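Local coordinates for putative dihydrodipicolinate synthase family protein (Coccidioides immitis, PDB 3QFE) that is of unknown function but belongs to the dihydrodipicolinate synthase family, whose members are built on a TIM barrel, at residues 8-13 / 170-175; 16-21 / 221-226; 27-32 / 66-71; 48-53 / 82-87. All coordinates share one frame; numbering follows the deposited sequence.

Contact 1: residues 8-13 / 170-175; sequences RVPQPG and NVVGVK
Apolar packing carries this contact, and all of it converges on Val-172 near the start of strand 171-176, over which the chain passes before entering strand 13-17. With chi1 at -65°, Val-172 sets CG1 beside its own backbone N and CG2 in the crowded position between N and carbonyl carbon, so the two methyls meet different partners. CG2 touches the ring of Pro-10, whose CD lies 3.5 Å from Val-172 CG2; the two side chains cross obliquely. CG1 meets Val-9, with Val-9 CG2 at 3.9 Å from Val-172 CG1, and here the side chains slide past each other in opposite directions. The same methyl lies over one face of the Arg-8 guanidinium, at 3.5 Å from Arg-8 NH2.

Polar links are made by the tip of Arg-8. Its chain leaves with CG anti to the backbone N and bends at chi3 (74°), which turns the guanidinium toward Asn-170. There a water in the guanidinium plane accepts from Arg-8 NH2 at 3.0 Å and donates to Asn-170 OD1 at 2.6 Å. NH2 also donates to Pro-169 O, while Asn-170 ND2 is held by Ser-135 O and Leu-140 O, so both side chains of the bridge have further bonds, Arg-8 through the same NH2 and Asn-170 through ND2.

Around Pro-10 stand Tyr-109, Val-143 and Phe-199, and Pro-10 O accepts from Ser-197 OG. Side chains from strands 109-112, 142-146 and 197-200 thus gather about one proline, an arrangement that fits an N-terminal segment lying across the N-terminal mouth of a TIM barrel.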
loop_
_atom_site.group_PDB
_atom_site.type_symbol
_atom_site.label_atom_id
_atom_site.label_comp_id
_atom_site.label_asym_id
_atom_site.label_seq_id
_atom_site.Cartn_x
_atom_site.Cartn_y
_atom_site.Cartn_z
ATOM N N ARG A 8 0.265 -16.928 6.688
ATOM C CA ARG A 8 0.204 -17.209 5.260
ATOM C C ARG A 8 -0.760 -16.236 4.557
ATOM O O ARG A 8 -0.463 -15.725 3.466
ATOM C CB ARG A 8 -0.274 -18.661 5.052
ATOM C CG ARG A 8 -0.106 -19.196 3.625
ATOM C CD ARG A 8 -0.729 -20.593 3.426
ATOM N NE ARG A 8 -2.203 -20.561 3.373
ATOM C CZ ARG A 8 -2.930 -20.394 2.267
ATOM N NH1 ARG A 8 -4.258 -20.392 2.344
ATOM N NH2 ARG A 8 -2.343 -20.231 1.085
ATOM N N VAL A 9 -1.916 -16.015 5.180
ATOM C CA VAL A 9 -2.934 -15.117 4.652
ATOM C C VAL A 9 -2.849 -13.768 5.380
ATOM O O VAL A 9 -2.923 -13.722 6.608
ATOM C CB VAL A 9 -4.358 -15.730 4.800
ATOM C CG1 VAL A 9 -5.436 -14.691 4.450
ATOM C CG2 VAL A 9 -4.507 -16.994 3.945
ATOM N N PRO A 10 -2.700 -12.670 4.621
ATOM C CA PRO A 10 -2.438 -11.325 5.140
ATOM C C PRO A 10 -3.519 -10.859 6.098
ATOM O O PRO A 10 -4.704 -11.031 5.800
ATOM C CB PRO A 10 -2.470 -10.454 3.882
ATOM C CG PRO A 10 -2.197 -11.368 2.787
ATOM C CD PRO A 10 -2.779 -12.672 3.153
ATOM N N GLN A 11 -3.113 -10.282 7.233
ATOM C CA GLN A 11 -4.073 -9.917 8.271
ATOM C C GLN A 11 -4.886 -8.693 7.875
ATOM O O GLN A 11 -4.355 -7.700 7.383
ATOM C CB GLN A 11 -3.415 -9.721 9.644
ATOM N N PRO A 12 -6.209 -8.800 8.034
ATOM C CA PRO A 12 -7.082 -7.654 8.022
ATOM C C PRO A 12 -6.522 -6.539 8.884
ATOM O O PRO A 12 -5.924 -6.802 9.921
ATOM C CB PRO A 12 -8.358 -8.220 8.647
ATOM C CG PRO A 12 -8.418 -9.621 8.054
ATOM C CD PRO A 12 -6.970 -10.062 7.916
ATOM N N GLY A 13 -6.704 -5.303 8.450
ATOM C CA GLY A 13 -6.197 -4.161 9.189
ATOM C C GLY A 13 -5.854 -3.044 8.237
ATOM O O GLY A 13 -6.333 -3.045 7.101
ATOM N N ASN A 170 -2.185 -20.756 -3.348
ATOM C CA ASN A 170 -1.132 -19.807 -3.013
ATOM C C ASN A 170 -1.552 -18.348 -3.269
ATOM O O ASN A 170 -0.794 -17.413 -2.986
ATOM C CB ASN A 170 0.153 -20.173 -3.764
ATOM C CG ASN A 170 1.370 -19.443 -3.246
ATOM O OD1 ASN A 170 1.536 -19.260 -2.036
ATOM N ND2 ASN A 170 2.239 -19.029 -4.160
ATOM N N VAL A 171 -2.744 -18.152 -3.832
ATOM C CA VAL A 171 -3.301 -16.806 -3.966
ATOM C C VAL A 171 -4.089 -16.554 -2.707
ATOM O O VAL A 171 -5.006 -17.317 -2.376
ATOM C CB VAL A 171 -4.190 -16.636 -5.218
ATOM C CG1 VAL A 171 -5.096 -15.412 -5.096
ATOM C CG2 VAL A 171 -3.316 -16.585 -6.498
ATOM N N VAL A 172 -3.722 -15.491 -1.999
ATOM C CA VAL A 172 -4.278 -15.236 -0.675
ATOM C C VAL A 172 -5.006 -13.886 -0.492
ATOM O O VAL A 172 -5.336 -13.515 0.632
ATOM C CB VAL A 172 -3.180 -15.370 0.419
ATOM C CG1 VAL A 172 -2.676 -16.815 0.496
ATOM C CG2 VAL A 172 -2.035 -14.394 0.168
ATOM N N GLY A 173 -5.247 -13.161 -1.575
ATOM C CA GLY A 173 -5.998 -11.927 -1.486
ATOM C C GLY A 173 -5.998 -11.128 -2.769
ATOM O O GLY A 173 -5.467 -11.582 -3.776
ATOM N N VAL A 174 -6.598 -9.939 -2.719
ATOM C CA VAL A 174 -6.688 -9.016 -3.849
ATOM C C VAL A 174 -6.672 -7.608 -3.233
ATOM O O VAL A 174 -7.260 -7.416 -2.184
ATOM C CB VAL A 174 -7.992 -9.262 -4.724
ATOM C CG1 VAL A 174 -9.292 -9.137 -3.901
ATOM C CG2 VAL A 174 -8.060 -8.305 -5.903
ATOM N N LYS A 175 -5.938 -6.665 -3.827
ATOM C CA LYS A 175 -6.130 -5.253 -3.559
ATOM C C LYS A 175 -6.989 -4.697 -4.677
ATOM O O LYS A 175 -6.589 -4.719 -5.836
ATOM C CB LYS A 175 -4.805 -4.491 -3.497
ATOM C CG LYS A 175 -4.951 -2.934 -3.420
ATOM C CD LYS A 175 -3.617 -2.224 -3.186
ATOM C CE LYS A 175 -3.623 -0.684 -3.483
ATOM N NZ LYS A 175 -2.253 0.000 -3.174
HETATM O O HOH W 1 0.575 -19.982 0.264
#

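Contact 2: residues 16-21 / 221-226; sequences CPAVTF and FANVFP
At the seam where the first strand of the TIM barrel, 13-17, neighbours the eighth, 216-218, the loop that follows the eighth strand sends Asn-223 onto the backbone leaving the first. Its carboxamide uses both ends. Asn-223 ND2 donates to Pro-17 O at 2.7 Å in a fairly straight bond (162° at the hydrogen), with the acceptor close to the amide plane although the donor stands above the carbonyl plane of Pro-17. Asn-223 OD1 accepts from Val-19 N at 3.1 Å, a more bent bond of 144°. The two bonds fix the rotation of the amide, and each end has a second partner: Tyr-37 OH for OD1 and Ala-220 O for ND2. These polar atoms are buried but well satisfied.

Over one face of the amide lies Cys-16 SG, 3.5 Å from Asn-223 CG, placed there by a chi1 of 175° that sets SG anti to the backbone N. The methyls of Val-19 come from the other side, each 3.9 Å from Asn-223 OD1. Cys-16 CB meets Ala-222 CB at 3.9 Å. The amide bridges a backbone carbonyl and the N-H two residues on, joining the βα loops after the first and eighth strands of the barrel.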
loop_
_atom_site.group_PDB
_atom_site.type_symbol
_atom_site.label_atom_id
_atom_site.label_comp_id
_atom_site.label_asym_id
_atom_site.label_seq_id
_atom_site.Cartn_x
_atom_site.Cartn_y
_atom_site.Cartn_z
ATOM N N CYS A 16 0.028 0.486 4.997
ATOM C CA CYS A 16 0.522 1.683 4.320
ATOM C C CYS A 16 1.466 1.361 3.150
ATOM O O CYS A 16 2.459 0.649 3.342
ATOM C CB CYS A 16 1.231 2.637 5.283
ATOM S SG CYS A 16 1.980 4.050 4.396
ATOM N N PRO A 17 1.165 1.906 1.949
ATOM C CA PRO A 17 2.081 1.800 0.819
ATOM C C PRO A 17 3.089 2.967 0.871
ATOM O O PRO A 17 2.783 4.100 0.431
ATOM C CB PRO A 17 1.149 1.891 -0.394
ATOM C CG PRO A 17 0.025 2.794 0.080
ATOM C CD PRO A 17 -0.079 2.612 1.585
ATOM N N ALA A 18 4.273 2.668 1.413
ATOM C CA ALA A 18 5.254 3.678 1.797
ATOM C C ALA A 18 5.843 4.425 0.600
ATOM O O ALA A 18 6.094 3.834 -0.450
ATOM C CB ALA A 18 6.364 3.039 2.613
ATOM N N VAL A 19 6.053 5.729 0.760
ATOM C CA VAL A 19 6.723 6.527 -0.268
ATOM C C VAL A 19 8.231 6.231 -0.263
ATOM O O VAL A 19 8.729 5.597 0.670
ATOM C CB VAL A 19 6.448 8.046 -0.102
ATOM C CG1 VAL A 19 4.985 8.347 -0.419
ATOM C CG2 VAL A 19 6.809 8.538 1.287
ATOM N N THR A 20 8.951 6.716 -1.285
ATOM C CA THR A 20 10.389 6.486 -1.425
ATOM C C THR A 20 11.214 7.768 -1.381
ATOM O O THR A 20 10.896 8.753 -2.060
ATOM C CB THR A 20 10.666 5.740 -2.738
ATOM O OG1 THR A 20 9.982 4.493 -2.701
ATOM C CG2 THR A 20 12.185 5.491 -2.960
ATOM N N PHE A 21 12.298 7.725 -0.608
ATOM C CA PHE A 21 13.233 8.828 -0.431
ATOM C C PHE A 21 14.370 8.754 -1.461
ATOM O O PHE A 21 14.950 7.690 -1.653
ATOM C CB PHE A 21 13.845 8.755 0.989
ATOM C CG PHE A 21 12.902 9.193 2.092
ATOM C CD1 PHE A 21 12.948 10.495 2.592
ATOM C CD2 PHE A 21 11.958 8.326 2.609
ATOM C CE1 PHE A 21 12.069 10.914 3.626
ATOM C CE2 PHE A 21 11.073 8.748 3.613
ATOM C CZ PHE A 21 11.143 10.049 4.130
ATOM N N PHE A 221 -2.859 7.522 2.357
ATOM C CA PHE A 221 -2.917 8.621 3.312
ATOM C C PHE A 221 -2.365 8.234 4.687
ATOM O O PHE A 221 -2.129 9.099 5.539
ATOM C CB PHE A 221 -4.364 9.090 3.446
ATOM C CG PHE A 221 -4.514 10.454 4.060
ATOM C CD1 PHE A 221 -3.795 11.539 3.562
ATOM C CD2 PHE A 221 -5.379 10.652 5.122
ATOM C CE1 PHE A 221 -3.936 12.790 4.105
ATOM C CE2 PHE A 221 -5.535 11.908 5.675
ATOM C CZ PHE A 221 -4.816 12.982 5.168
ATOM N N ALA A 222 -2.174 6.935 4.908
ATOM C CA ALA A 222 -1.542 6.448 6.128
ATOM C C ALA A 222 -0.058 6.781 6.100
ATOM O O ALA A 222 0.591 6.707 7.121
ATOM C CB ALA A 222 -1.746 4.944 6.278
ATOM N N ASN A 223 0.472 7.142 4.929
ATOM C CA ASN A 223 1.818 7.738 4.833
ATOM C C ASN A 223 1.886 9.036 5.613
ATOM O O ASN A 223 2.922 9.363 6.203
ATOM C CB ASN A 223 2.187 8.087 3.391
ATOM C CG ASN A 223 2.812 6.931 2.644
ATOM O OD1 ASN A 223 3.949 6.539 2.917
ATOM N ND2 ASN A 223 2.093 6.409 1.651
ATOM N N VAL A 224 0.790 9.786 5.588
ATOM C CA VAL A 224 0.792 11.141 6.112
ATOM C C VAL A 224 0.438 11.195 7.597
ATOM O O VAL A 224 1.165 11.791 8.389
ATOM C CB VAL A 224 -0.149 12.033 5.306
ATOM C CG1 VAL A 224 0.073 13.492 5.691
ATOM C CG2 VAL A 224 0.112 11.823 3.819
ATOM N N PHE A 225 -0.668 10.544 7.963
ATOM C CA PHE A 225 -1.147 10.505 9.341
ATOM C C PHE A 225 -1.451 9.072 9.770
ATOM O O PHE A 225 -2.602 8.683 9.898
ATOM C CB PHE A 225 -2.364 11.419 9.473
ATOM C CG PHE A 225 -2.086 12.850 9.083
ATOM C CD1 PHE A 225 -1.163 13.600 9.770
ATOM C CD2 PHE A 225 -2.750 13.435 8.026
ATOM C CE1 PHE A 225 -0.899 14.914 9.396
ATOM C CE2 PHE A 225 -2.515 14.748 7.669
ATOM C CZ PHE A 225 -1.586 15.487 8.342
ATOM N N PRO A 226 -0.412 8.263 9.994
ATOM C CA PRO A 226 -0.686 6.855 10.225
ATOM C C PRO A 226 -1.460 6.553 11.512
ATOM O O PRO A 226 -2.278 5.622 11.522
ATOM C CB PRO A 226 0.717 6.222 10.244
ATOM C CG PRO A 226 1.655 7.346 10.576
ATOM C CD PRO A 226 1.039 8.548 9.915
#

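Contact 3: residues 27-32 / 66-71; sequences DTLDLA and RAQLIA
Leu-29, on the short strand 28-29, and Leu-31, at the start of helix 31-42, reach toward one side of helix 63-77, where Leu-69 receives both. The leucines share one shape, CG anti to the carbonyl carbon and chi2 extended, and both reach the CD2 methyl of Leu-69. Leu-29 crosses it obliquely, its CD1 lying 3.8 Å from Leu-69 CG and 4.0 Å from Leu-69 CD2. Leu-31 also crosses obliquely but meets it tip to tip, Leu-31 CD2 standing 4.0 Å from Leu-69 CD2. The CB of Leu-69 leaves its helix obliquely to them, so the outer side chain makes the approach.

Gln-68, one residue earlier on the same helix, flanks the cluster. Its chain runs extended beyond CG, so the carbonyl end passes Leu-29 with Gln-68 OE1 at 3.9 Å from Leu-29 CD1, while its root is met by Leu-31, CD1 to Gln-68 CB being 4.2 Å.

Further cover for Leu-69 comes from Leu-52, Leu-61 and Tyr-38, and Leu-29 also touches Glu-65. Asp-30, the N-cap residue of helix 31-42, points its CB away from helix 63-77 and caps a backbone N with its side chain. The polar end of Gln-68 meets only a methyl of Leu-29 here, so this contact of helix 63-77 with the start of helix 31-42 and the strand just before it rests on dispersion and the exclusion of water, with Leu-69 buried and the other three partly exposed.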
loop_
_atom_site.group_PDB
_atom_site.type_symbol
_atom_site.label_atom_id
_atom_site.label_comp_id
_atom_site.label_asym_id
_atom_site.label_seq_id
_atom_site.Cartn_x
_atom_site.Cartn_y
_atom_site.Cartn_z
ATOM N N ASP A 27 20.675 11.213 -7.247
ATOM C CA ASP A 27 19.570 10.390 -7.739
ATOM C C ASP A 27 19.726 8.921 -7.333
ATOM O O ASP A 27 19.707 8.028 -8.174
ATOM C CB ASP A 27 19.418 10.512 -9.264
ATOM C CG ASP A 27 18.071 9.985 -9.766
ATOM O OD1 ASP A 27 17.136 9.768 -8.945
ATOM O OD2 ASP A 27 17.953 9.782 -10.995
ATOM N N THR A 28 19.891 8.690 -6.041
ATOM C CA THR A 28 20.025 7.348 -5.495
ATOM C C THR A 28 19.074 7.291 -4.334
ATOM O O THR A 28 18.611 8.325 -3.849
ATOM C CB THR A 28 21.460 7.074 -4.981
ATOM O OG1 THR A 28 21.883 8.157 -4.132
ATOM C CG2 THR A 28 22.485 6.907 -6.171
ATOM N N LEU A 29 18.753 6.084 -3.897
ATOM C CA LEU A 29 17.929 5.912 -2.721
ATOM C C LEU A 29 18.615 6.539 -1.506
ATOM O O LEU A 29 19.836 6.506 -1.392
ATOM C CB LEU A 29 17.740 4.425 -2.469
ATOM C CG LEU A 29 17.024 3.597 -3.538
ATOM C CD1 LEU A 29 16.949 2.143 -3.069
ATOM C CD2 LEU A 29 15.640 4.149 -3.822
ATOM N N ASP A 30 17.841 7.117 -0.602
ATOM C CA ASP A 30 18.388 7.519 0.700
ATOM C C ASP A 30 17.917 6.495 1.745
ATOM O O ASP A 30 16.863 6.679 2.374
ATOM C CB ASP A 30 17.919 8.923 1.062
ATOM C CG ASP A 30 18.436 9.393 2.421
ATOM O OD1 ASP A 30 19.006 8.609 3.216
ATOM O OD2 ASP A 30 18.250 10.581 2.709
ATOM N N LEU A 31 18.685 5.421 1.898
ATOM C CA LEU A 31 18.305 4.281 2.745
ATOM C C LEU A 31 18.297 4.623 4.248
ATOM O O LEU A 31 17.438 4.149 4.993
ATOM C CB LEU A 31 19.171 3.044 2.433
ATOM C CG LEU A 31 19.030 2.510 0.975
ATOM C CD1 LEU A 31 20.006 1.388 0.597
ATOM C CD2 LEU A 31 17.587 2.119 0.609
ATOM N N ALA A 32 19.222 5.472 4.689
ATOM C CA ALA A 32 19.224 5.888 6.089
ATOM C C ALA A 32 17.899 6.588 6.432
ATOM O O ALA A 32 17.251 6.247 7.434
ATOM C CB ALA A 32 20.453 6.775 6.424
ATOM N N ARG A 66 14.858 -1.995 -5.984
ATOM C CA ARG A 66 13.697 -2.696 -5.471
ATOM C C ARG A 66 14.047 -3.600 -4.310
ATOM O O ARG A 66 13.371 -3.575 -3.290
ATOM C CB ARG A 66 13.028 -3.534 -6.562
ATOM C CG ARG A 66 12.137 -2.738 -7.496
ATOM C CD ARG A 66 11.767 -3.630 -8.673
ATOM N NE ARG A 66 10.756 -3.042 -9.528
ATOM C CZ ARG A 66 9.445 -3.126 -9.308
ATOM N NH1 ARG A 66 8.990 -3.777 -8.238
ATOM N NH2 ARG A 66 8.596 -2.559 -10.172
ATOM N N ALA A 67 15.082 -4.416 -4.487
ATOM C CA ALA A 67 15.533 -5.381 -3.463
ATOM C C ALA A 67 16.079 -4.691 -2.214
ATOM O O ALA A 67 15.905 -5.185 -1.107
ATOM C CB ALA A 67 16.618 -6.355 -4.055
ATOM N N GLN A 68 16.790 -3.582 -2.402
ATOM C CA GLN A 68 17.348 -2.841 -1.269
ATOM C C GLN A 68 16.221 -2.262 -0.426
ATOM O O GLN A 68 16.310 -2.234 0.796
ATOM C CB GLN A 68 18.303 -1.726 -1.724
ATOM C CG GLN A 68 19.592 -2.299 -2.212
ATOM C CD GLN A 68 20.448 -1.322 -3.013
ATOM O OE1 GLN A 68 19.984 -0.261 -3.463
ATOM N NE2 GLN A 68 21.718 -1.686 -3.193
ATOM N N LEU A 69 15.155 -1.816 -1.071
ATOM C CA LEU A 69 14.072 -1.220 -0.310
ATOM C C LEU A 69 13.373 -2.274 0.515
ATOM O O LEU A 69 13.074 -2.030 1.676
ATOM C CB LEU A 69 13.103 -0.491 -1.206
ATOM C CG LEU A 69 13.598 0.834 -1.774
ATOM C CD1 LEU A 69 12.514 1.333 -2.717
ATOM C CD2 LEU A 69 13.832 1.851 -0.634
ATOM N N ILE A 70 13.161 -3.463 -0.060
ATOM C CA ILE A 70 12.513 -4.524 0.684
ATOM C C ILE A 70 13.366 -4.884 1.885
ATOM O O ILE A 70 12.854 -4.939 3.004
ATOM C CB ILE A 70 12.206 -5.773 -0.172
ATOM C CG1 ILE A 70 11.247 -5.384 -1.315
ATOM C CG2 ILE A 70 11.515 -6.845 0.688
ATOM C CD1 ILE A 70 11.096 -6.470 -2.425
ATOM N N ALA A 71 14.667 -5.086 1.663
ATOM C CA ALA A 71 15.605 -5.439 2.735
ATOM C C ALA A 71 15.653 -4.344 3.817
ATOM O O ALA A 71 15.723 -4.619 5.017
ATOM C CB ALA A 71 17.028 -5.676 2.142
#

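Contact 4: residues 48-53 / 82-87; sequences GLVILG and PIMAGV
Four backbone hydrogen bonds tie strand 48-51 to strand 83-86 in the alternating pattern of a parallel pair. Leu-49 N donates to Pro-82 O at 3.1 Å, and Leu-49 O in turn accepts from Met-84 N at 2.8 Å, the straightest at 176°. Two residues on, Ile-51 N donates to Met-84 O at 2.8 Å, more bent at 152°, and Ile-51 O accepts from Gly-86 N, also at 2.8 Å. The last three donors lie nearly along the C=O axis of their acceptors. Weaker CA-H...O contacts supplement them; Met-84 O lies 3.2 Å from Val-50 CA.

Backbone groups of the intervening residues face the next strand on the far side: Val-50 bonds with Cys-16 and Ala-18, and Ile-83 with Asn-108 and Tyr-109. Each strand is thus bonded on both edges.

Side chains alternate between the faces. Val-50 and Met-84 lie side by side, CG2 of Val-50 being 4.0 Å from CB of Met-84, on the interior face with Trp-15 and Leu-111. On the other, beneath helix 63-77, the side chains of Ile-51 and Ile-83 cross obliquely, CG1 of Ile-51 lying 3.8 Å from CG2 of Ile-83. Beyond the strand, Leu-52 takes a left-handed backbone conformation and puts its CD1 3.4 Å from Gly-86 O. Parallel strands with axes 15° apart, joined through helix 63-77, form a beta-alpha-beta crossover of the TIM barrel.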
loop_
_atom_site.group_PDB
_atom_site.type_symbol
_atom_site.label_atom_id
_atom_site.label_comp_id
_atom_site.label_asym_id
_atom_site.label_seq_id
_atom_site.Cartn_x
_atom_site.Cartn_y
_atom_site.Cartn_z
ATOM N N GLY A 48 0.511 -3.582 8.607
ATOM C CA GLY A 48 1.640 -3.986 7.788
ATOM C C GLY A 48 2.037 -2.894 6.832
ATOM O O GLY A 48 1.335 -1.894 6.704
ATOM N N LEU A 49 3.172 -3.096 6.159
ATOM C CA LEU A 49 3.637 -2.195 5.109
ATOM C C LEU A 49 3.557 -2.838 3.728
ATOM O O LEU A 49 3.896 -4.022 3.532
ATOM C CB LEU A 49 5.059 -1.690 5.370
ATOM C CG LEU A 49 5.303 -0.796 6.610
ATOM C CD1 LEU A 49 6.772 -0.478 6.786
ATOM C CD2 LEU A 49 4.523 0.504 6.539
ATOM N N VAL A 50 3.103 -2.033 2.773
ATOM C CA VAL A 50 3.232 -2.379 1.384
ATOM C C VAL A 50 4.436 -1.634 0.835
ATOM O O VAL A 50 4.441 -0.409 0.810
ATOM C CB VAL A 50 1.940 -2.068 0.594
ATOM C CG1 VAL A 50 2.177 -2.220 -0.907
ATOM C CG2 VAL A 50 0.801 -2.973 1.088
ATOM N N ILE A 51 5.467 -2.384 0.455
ATOM C CA ILE A 51 6.678 -1.817 -0.105
ATOM C C ILE A 51 6.655 -2.022 -1.614
ATOM O O ILE A 51 6.387 -3.118 -2.095
ATOM C CB ILE A 51 7.952 -2.480 0.512
ATOM C CG1 ILE A 51 7.860 -2.496 2.043
ATOM C CG2 ILE A 51 9.224 -1.767 0.070
ATOM C CD1 ILE A 51 7.663 -1.109 2.685
ATOM N N LEU A 52 6.942 -0.965 -2.350
ATOM C CA LEU A 52 6.972 -0.992 -3.801
ATOM C C LEU A 52 5.583 -1.012 -4.383
ATOM O O LEU A 52 5.374 -1.518 -5.475
ATOM C CB LEU A 52 7.813 -2.146 -4.373
ATOM C CG LEU A 52 9.215 -2.410 -3.822
ATOM C CD1 LEU A 52 9.803 -3.656 -4.502
ATOM C CD2 LEU A 52 10.116 -1.193 -3.994
ATOM N N GLY A 53 4.630 -0.444 -3.663
ATOM C CA GLY A 53 3.328 -0.124 -4.255
ATOM C C GLY A 53 3.525 0.974 -5.279
ATOM O O GLY A 53 4.657 1.380 -5.558
ATOM N N PRO A 82 4.483 -7.576 9.154
ATOM C CA PRO A 82 4.180 -8.037 7.796
ATOM C C PRO A 82 4.632 -7.053 6.726
ATOM O O PRO A 82 4.432 -5.835 6.858
ATOM C CB PRO A 82 2.648 -8.154 7.788
ATOM C CG PRO A 82 2.245 -8.235 9.248
ATOM C CD PRO A 82 3.267 -7.406 9.971
ATOM N N ILE A 83 5.264 -7.588 5.692
ATOM C CA ILE A 83 5.631 -6.796 4.556
ATOM C C ILE A 83 5.105 -7.431 3.274
ATOM O O ILE A 83 5.343 -8.605 3.014
ATOM C CB ILE A 83 7.156 -6.602 4.461
ATOM C CG1 ILE A 83 7.641 -5.612 5.527
ATOM C CG2 ILE A 83 7.553 -6.094 3.068
ATOM C CD1 ILE A 83 9.165 -5.674 5.687
ATOM N N MET A 84 4.383 -6.628 2.499
ATOM C CA MET A 84 3.856 -7.021 1.221
ATOM C C MET A 84 4.621 -6.237 0.168
ATOM O O MET A 84 4.646 -5.013 0.190
ATOM C CB MET A 84 2.350 -6.707 1.169
ATOM C CG MET A 84 1.616 -7.196 -0.114
ATOM S SD MET A 84 -0.136 -6.758 -0.032
ATOM C CE MET A 84 -0.733 -7.551 1.471
ATOM N N ALA A 85 5.255 -6.936 -0.758
ATOM C CA ALA A 85 6.074 -6.270 -1.752
ATOM C C ALA A 85 5.385 -6.262 -3.107
ATOM O O ALA A 85 4.939 -7.310 -3.589
ATOM C CB ALA A 85 7.428 -6.970 -1.860
ATOM N N GLY A 86 5.317 -5.089 -3.733
ATOM C CA GLY A 86 4.851 -4.978 -5.118
ATOM C C GLY A 86 5.909 -5.556 -6.042
ATOM O O GLY A 86 7.117 -5.340 -5.845
ATOM N N VAL A 87 5.462 -6.309 -7.045
ATOM C CA VAL A 87 6.373 -7.014 -7.935
ATOM C C VAL A 87 5.963 -6.912 -9.392
ATOM O O VAL A 87 6.554 -7.571 -10.244
ATOM C CB VAL A 87 6.457 -8.512 -7.614
ATOM C CG1 VAL A 87 7.184 -8.771 -6.292
ATOM C CG2 VAL A 87 5.062 -9.172 -7.650
#

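In the fold
Three of the contacts reach the parallel barrel sheet, whose strands run in the order of the chain until 216-218 comes to lie beside 13-17. Contact 4 pairs its second and third strands; contact 1 lies just before strand 13-17 and contact 2 at its end, their centres 20 Å apart. The centre of contact 4 is 12 Å from the centre of each: Met-84 CE packs on Pro-10, and strands 13-17 and 48-51 are neighbours in the sheet. Contact 3, 17 Å from the chain centre, belongs to the outer layer, where Ile-70 packs on Ala-85 of contact 4. Contacts 3 and 4 are local in sequence; contact 1 lays the N-terminal segment against the sixth strand, and contact 2 lies where the barrel closes.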